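Toxin FitB (Neisseria gonorrhoeae, PDB 2H1C) acts as the toxin of a type II toxin-antitoxin system, a PIN-domain protein of the VapC family classed as a magnesium-dependent ribonuclease and held in complex with the antitoxin FitA. Local coordinates at residues Ile2-Asn7 / Glu31-Ser36; Thr110-Ser115 / Ala129-Phe134. One frame throughout, in Å; residues are numbered along the deposited sequence.

Interaction 1 (Ile2-Asn7 / Glu31-Ser36); sequences ILLDTN and EDVYLS. With MG (magnesium ion), chain H.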
loop_
_atom_site.group_PDB
_atom_site.type_symbol
_atom_site.label_atom_id
_atom_site.label_comp_id
_atom_site.label_asym_id
_atom_site.label_seq_id
_atom_site.Cartn_x
_atom_site.Cartn_y
_atom_site.Cartn_z
ATOM N N ILE A 2 12.455 13.548 7.560
ATOM C CA ILE A 2 11.005 13.527 7.738
ATOM C C ILE A 2 10.225 12.837 6.617
ATOM O O ILE A 2 10.586 12.945 5.447
ATOM C CB ILE A 2 10.462 14.984 7.857
ATOM C CG1 ILE A 2 10.847 15.585 9.213
ATOM C CG2 ILE A 2 8.936 15.012 7.691
ATOM C CD1 ILE A 2 10.182 14.908 10.392
ATOM N N LEU A 3 9.165 12.125 7.003
ATOM C CA LEU A 3 8.248 11.476 6.065
ATOM C C LEU A 3 6.925 12.198 6.320
ATOM O O LEU A 3 6.339 12.063 7.398
ATOM C CB LEU A 3 8.071 9.978 6.367
ATOM C CG LEU A 3 7.210 9.237 5.314
ATOM C CD1 LEU A 3 7.935 9.244 3.961
ATOM C CD2 LEU A 3 6.943 7.799 5.766
ATOM N N LEU A 4 6.457 12.991 5.361
ATOM C CA LEU A 4 5.208 13.736 5.559
ATOM C C LEU A 4 3.981 12.877 5.288
ATOM O O LEU A 4 3.872 12.306 4.210
ATOM C CB LEU A 4 5.140 14.933 4.615
ATOM C CG LEU A 4 6.151 16.070 4.688
ATOM C CD1 LEU A 4 5.792 17.087 3.603
ATOM C CD2 LEU A 4 6.130 16.708 6.075
ATOM N N ASP A 5 3.062 12.815 6.251
ATOM C CA ASP A 5 1.817 12.038 6.137
ATOM C C ASP A 5 0.856 12.911 5.323
ATOM O O ASP A 5 1.029 14.127 5.239
ATOM C CB ASP A 5 1.263 11.772 7.558
ATOM C CG ASP A 5 0.196 10.664 7.616
ATOM O OD1 ASP A 5 0.124 9.813 6.704
ATOM O OD2 ASP A 5 -0.568 10.633 8.616
ATOM N N THR A 6 -0.173 12.305 4.746
ATOM C CA THR A 6 -1.121 13.046 3.923
ATOM C C THR A 6 -1.769 14.268 4.574
ATOM O O THR A 6 -1.936 15.301 3.928
ATOM C CB THR A 6 -2.246 12.115 3.444
ATOM O OG1 THR A 6 -1.661 10.996 2.774
ATOM C CG2 THR A 6 -3.183 12.837 2.502
ATOM N N ASN A 7 -2.134 14.157 5.847
ATOM C CA ASN A 7 -2.814 15.266 6.504
ATOM C C ASN A 7 -1.945 16.502 6.705
ATOM O O ASN A 7 -2.469 17.600 6.886
ATOM C CB ASN A 7 -3.410 14.803 7.839
ATOM C CG ASN A 7 -2.352 14.304 8.810
ATOM O OD1 ASN A 7 -1.488 15.061 9.254
ATOM N ND2 ASN A 7 -2.417 13.021 9.140
ATOM N N GLU A 31 15.522 18.705 0.873
ATOM C CA GLU A 31 16.217 17.453 0.606
ATOM C C GLU A 31 16.043 16.400 1.696
ATOM O O GLU A 31 16.276 15.212 1.463
ATOM C CB GLU A 31 17.714 17.720 0.414
ATOM C CG GLU A 31 18.083 18.557 -0.807
ATOM C CD GLU A 31 17.516 19.977 -0.792
ATOM O OE1 GLU A 31 17.453 20.608 0.293
ATOM O OE2 GLU A 31 17.151 20.469 -1.888
ATOM N N ASP A 32 15.670 16.848 2.891
ATOM C CA ASP A 32 15.493 15.970 4.039
ATOM C C ASP A 32 14.029 15.570 4.239
ATOM O O ASP A 32 13.685 14.968 5.258
ATOM C CB ASP A 32 15.993 16.666 5.322
ATOM C CG ASP A 32 17.481 17.020 5.269
ATOM O OD1 ASP A 32 18.161 16.684 4.273
ATOM O OD2 ASP A 32 17.970 17.644 6.239
ATOM N N VAL A 33 13.171 15.913 3.276
ATOM C CA VAL A 33 11.753 15.590 3.395
ATOM C C VAL A 33 11.337 14.584 2.330
ATOM O O VAL A 33 11.599 14.779 1.143
ATOM C CB VAL A 33 10.895 16.862 3.284
ATOM C CG1 VAL A 33 9.435 16.526 3.554
ATOM C CG2 VAL A 33 11.386 17.904 4.293
ATOM N N TYR A 34 10.682 13.508 2.764
ATOM C CA TYR A 34 10.244 12.431 1.866
ATOM C C TYR A 34 8.724 12.208 1.852
ATOM O O TYR A 34 7.998 12.647 2.755
ATOM C CB TYR A 34 10.895 11.111 2.297
ATOM C CG TYR A 34 12.401 11.098 2.202
ATOM C CD1 TYR A 34 13.188 11.800 3.125
ATOM C CD2 TYR A 34 13.035 10.452 1.143
ATOM C CE1 TYR A 34 14.570 11.863 2.992
ATOM C CE2 TYR A 34 14.431 10.509 0.989
ATOM C CZ TYR A 34 15.187 11.221 1.917
ATOM O OH TYR A 34 16.555 11.318 1.753
ATOM N N LEU A 35 8.250 11.513 0.816
ATOM C CA LEU A 35 6.839 11.154 0.703
ATOM C C LEU A 35 6.775 9.660 0.388
ATOM O O LEU A 35 7.617 9.145 -0.354
ATOM C CB LEU A 35 6.155 11.906 -0.445
ATOM C CG LEU A 35 5.936 13.414 -0.366
ATOM C CD1 LEU A 35 5.271 13.892 -1.661
ATOM C CD2 LEU A 35 5.047 13.746 0.827
ATOM N N SER A 36 5.801 8.966 0.962
ATOM C CA SER A 36 5.616 7.552 0.644
ATOM C C SER A 36 4.792 7.524 -0.629
ATOM O O SER A 36 3.943 8.398 -0.839
ATOM C CB SER A 36 4.821 6.839 1.738
ATOM O OG SER A 36 4.218 5.655 1.214
HETATM MG MG MG H . 5.870 3.673 0.938
#
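Three backbone hydrogen bonds join strand 2-4 to strand 33-36 as parallel neighbours in the central sheet of the PIN domain. Ile2 N donates to Asp32 O (3.0 Å) almost straight, at 174°. Tyr34 N then reaches Ile2 O at 2.7 Å, and Leu4 N closes the series on Tyr34 O at 3.0 Å. All three donors arrive nearly along the C=O axis of their acceptor. CA-H...O contacts from Val33 to Ile2 O and from Leu3 to Tyr34 O give both carbonyls a second, softer partner. The edge of the Tyr34 ring lies near Ile2 O, which sits in the ring plane.

Apolar side chains meet on both faces of the pair. On the face with Ile2 and Val33, Leu4 has CG anti to its carbonyl carbon and crosses Val33 obliquely, so that Leu4 CG presses on Val33 CG1 at 3.5 Å. Beyond it, Leu35 CD2 turns back to Leu4 CB at 4.0 Å. On the other face Leu3, with CG anti to the backbone N (chi1 -175°), swings CD1 across the neighbouring strand, 3.9 Å from Tyr34 CB and close to the backbone at Ser36; Ile107 and Ala111 of helix 102-114 also pack on Leu3.

Polar chemistry gathers at the C-terminal ends of the strands. Ser36 OG lies 2.6 Å from a magnesium ion and also caps helix 37-48 by accepting a bond from Ile38 N. Asp5, predicted to bind Mg(2+), follows strand 2-4 directly, and its OD2 is bonded to Thr120 OG1. The backbone bonds thus fix the register of the two strands, which brings Asp5 and Ser36 out at the same end of the sheet, and Ser36 OG, used by cap and metal together, is probably polarised by the ion.

Interaction 2 (Thr110-Ser115 / Ala129-Phe134); sequences TAKQHS and ADVAVF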
loop_
_atom_site.group_PDB
_atom_site.type_symbol
_atom_site.label_atom_id
_atom_site.label_comp_id
_atom_site.label_asym_id
_atom_site.label_seq_id
_atom_site.Cartn_x
_atom_site.Cartn_y
_atom_site.Cartn_z
ATOM N N THR A 110 7.330 2.357 6.186
ATOM C CA THR A 110 8.218 3.058 5.260
ATOM C C THR A 110 9.178 3.935 6.063
ATOM O O THR A 110 10.384 3.930 5.828
ATOM C CB THR A 110 7.413 3.938 4.263
ATOM O OG1 THR A 110 6.554 3.098 3.471
ATOM C CG2 THR A 110 8.365 4.720 3.341
ATOM N N ALA A 111 8.642 4.653 7.049
ATOM C CA ALA A 111 9.464 5.524 7.880
ATOM C C ALA A 111 10.499 4.731 8.681
ATOM O O ALA A 111 11.668 5.106 8.739
ATOM C CB ALA A 111 8.573 6.331 8.826
ATOM N N LYS A 112 10.082 3.625 9.288
ATOM C CA LYS A 112 11.015 2.824 10.078
ATOM C C LYS A 112 12.129 2.266 9.198
ATOM O O LYS A 112 13.303 2.278 9.583
ATOM C CB LYS A 112 10.273 1.681 10.787
ATOM C CG LYS A 112 11.186 0.731 11.555
ATOM C CD LYS A 112 10.416 -0.178 12.508
ATOM C CE LYS A 112 9.935 0.581 13.737
ATOM N NZ LYS A 112 9.323 -0.310 14.777
ATOM N N GLN A 113 11.761 1.788 8.012
ATOM C CA GLN A 113 12.727 1.220 7.078
ATOM C C GLN A 113 13.799 2.230 6.670
ATOM O O GLN A 113 14.963 1.861 6.483
ATOM C CB GLN A 113 11.986 0.704 5.842
ATOM C CG GLN A 113 12.703 -0.386 5.078
ATOM C CD GLN A 113 13.767 0.151 4.171
ATOM O OE1 GLN A 113 13.531 1.106 3.432
ATOM N NE2 GLN A 113 14.945 -0.466 4.199
ATOM N N HIS A 114 13.410 3.503 6.563
ATOM C CA HIS A 114 14.329 4.570 6.154
ATOM C C HIS A 114 14.813 5.481 7.279
ATOM O O HIS A 114 15.442 6.509 7.016
ATOM C CB HIS A 114 13.658 5.430 5.080
ATOM C CG HIS A 114 13.415 4.704 3.801
ATOM N ND1 HIS A 114 14.414 4.467 2.879
ATOM C CD2 HIS A 114 12.297 4.129 3.294
ATOM C CE1 HIS A 114 13.926 3.782 1.864
ATOM N NE2 HIS A 114 12.639 3.561 2.091
ATOM N N SER A 115 14.498 5.113 8.517
ATOM C CA SER A 115 14.904 5.879 9.694
ATOM C C SER A 115 14.371 7.302 9.680
ATOM O O SER A 115 15.087 8.247 10.006
ATOM C CB SER A 115 16.431 5.915 9.797
ATOM O OG SER A 115 16.944 4.611 9.958
ATOM N N ALA A 129 3.377 1.881 16.596
ATOM C CA ALA A 129 4.291 1.266 15.636
ATOM C C ALA A 129 5.733 1.456 16.108
ATOM O O ALA A 129 6.670 0.958 15.485
ATOM C CB ALA A 129 4.104 1.894 14.255
ATOM N N ASP A 130 5.909 2.173 17.215
ATOM C CA ASP A 130 7.245 2.425 17.745
ATOM C C ASP A 130 8.114 3.164 16.729
ATOM O O ASP A 130 9.299 2.857 16.558
ATOM C CB ASP A 130 7.921 1.104 18.140
ATOM C CG ASP A 130 7.441 0.578 19.486
ATOM O OD1 ASP A 130 7.736 1.227 20.517
ATOM O OD2 ASP A 130 6.773 -0.484 19.511
ATOM N N VAL A 131 7.517 4.129 16.034
ATOM C CA VAL A 131 8.258 4.918 15.055
ATOM C C VAL A 131 8.234 6.365 15.534
ATOM O O VAL A 131 7.250 6.803 16.126
ATOM C CB VAL A 131 7.620 4.824 13.639
ATOM C CG1 VAL A 131 8.356 5.724 12.671
ATOM C CG2 VAL A 131 7.680 3.388 13.142
ATOM N N ALA A 132 9.318 7.098 15.303
ATOM C CA ALA A 132 9.377 8.496 15.733
ATOM C C ALA A 132 8.298 9.306 15.019
ATOM O O ALA A 132 8.019 9.086 13.835
ATOM C CB ALA A 132 10.739 9.075 15.433
ATOM N N VAL A 133 7.694 10.247 15.730
ATOM C CA VAL A 133 6.655 11.046 15.117
ATOM C C VAL A 133 6.667 12.479 15.596
ATOM O O VAL A 133 7.170 12.783 16.690
ATOM C CB VAL A 133 5.258 10.430 15.382
ATOM C CG1 VAL A 133 5.196 9.059 14.780
ATOM C CG2 VAL A 133 4.988 10.347 16.882
ATOM N N PHE A 134 6.139 13.368 14.764
ATOM C CA PHE A 134 6.052 14.766 15.136
ATOM C C PHE A 134 4.740 15.330 14.624
ATOM O O PHE A 134 4.384 15.139 13.461
ATOM C CB PHE A 134 7.213 15.581 14.571
ATOM C CG PHE A 134 7.120 17.043 14.905
ATOM C CD1 PHE A 134 7.246 17.475 16.224
ATOM C CD2 PHE A 134 6.842 17.978 13.916
ATOM C CE1 PHE A 134 7.089 18.823 16.554
ATOM C CE2 PHE A 134 6.682 19.325 14.232
ATOM C CZ PHE A 134 6.807 19.750 15.552
#
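Lys112 carries most of this contact, its chain passing obliquely over Val131 and its ammonium ending on the backbone of the turn before it. Lys112 NZ donates to Ala129 O at 3.0 Å, nearly along the C=O axis (163°), while Asp130 O is 3.6 Å from it. In the aliphatic part of the chain, Lys112 CE touches Val131 CG2 at 3.6 Å, and Lys112 CB meets the same methyl at 3.9 Å. The other methyl, Val131 CG1, rests on Ala111 CB at 3.9 Å, so the two methyls of one valine rest on consecutive residues of the helix.

Torsions account for the reach. Lys112 leaves the helix with CG anti to the backbone N (chi1 176°), and a bend at chi3 (-74°) turns CE and NZ over Val131 towards the carbonyl of Ala129. That carbonyl belongs to the close of helix 124-128, where Asp130 has positive phi in a Schellman motif. The contact therefore ties helix 102-114 to the connection from helix 124-128 into strand 133-134, an edge strand of the parallel alpha/beta PIN sheet. The carboxylate of Asp130 points elsewhere, with its OD2 5.4 Å from Lys112 NZ, and could add no more than a mild electrostatic pull.

Farther out, Ile85 and Ile89 of helix 80-94 pack against Lys112 and Ala129 respectively, and Val118 of strand 117-119 touches Ala111. Backbone bonds from Ala132 and Phe134 to Val118 bring the chain beyond Val131 into the sheet beside strand 117-119.

How the interactions relate
The two contacts, centred 11 Å apart, meet where helix 102-114 lies over the sheet. Leu3 CD2 of interaction 1 packs on Ala111 CB of interaction 2 at 3.8 Å, so Ala111 is shared between strand 2-4 and Val131. Strand 117-119 lies between strands 2-4 and 133-134, so both contacts reach the same parallel sheet, interaction 1 within it and interaction 2 through the chain leading into its edge strand. A magnesium site draws on both interactions: Ser36 and Thr110 are among its residues with Leu76, and Ser36 OG stands 4.1 Å from Thr110 OG1. The predicted Mg(2+) ligand Asp104 is on the same helix as interaction 2, its side chain about 10 Å from that of Leu3.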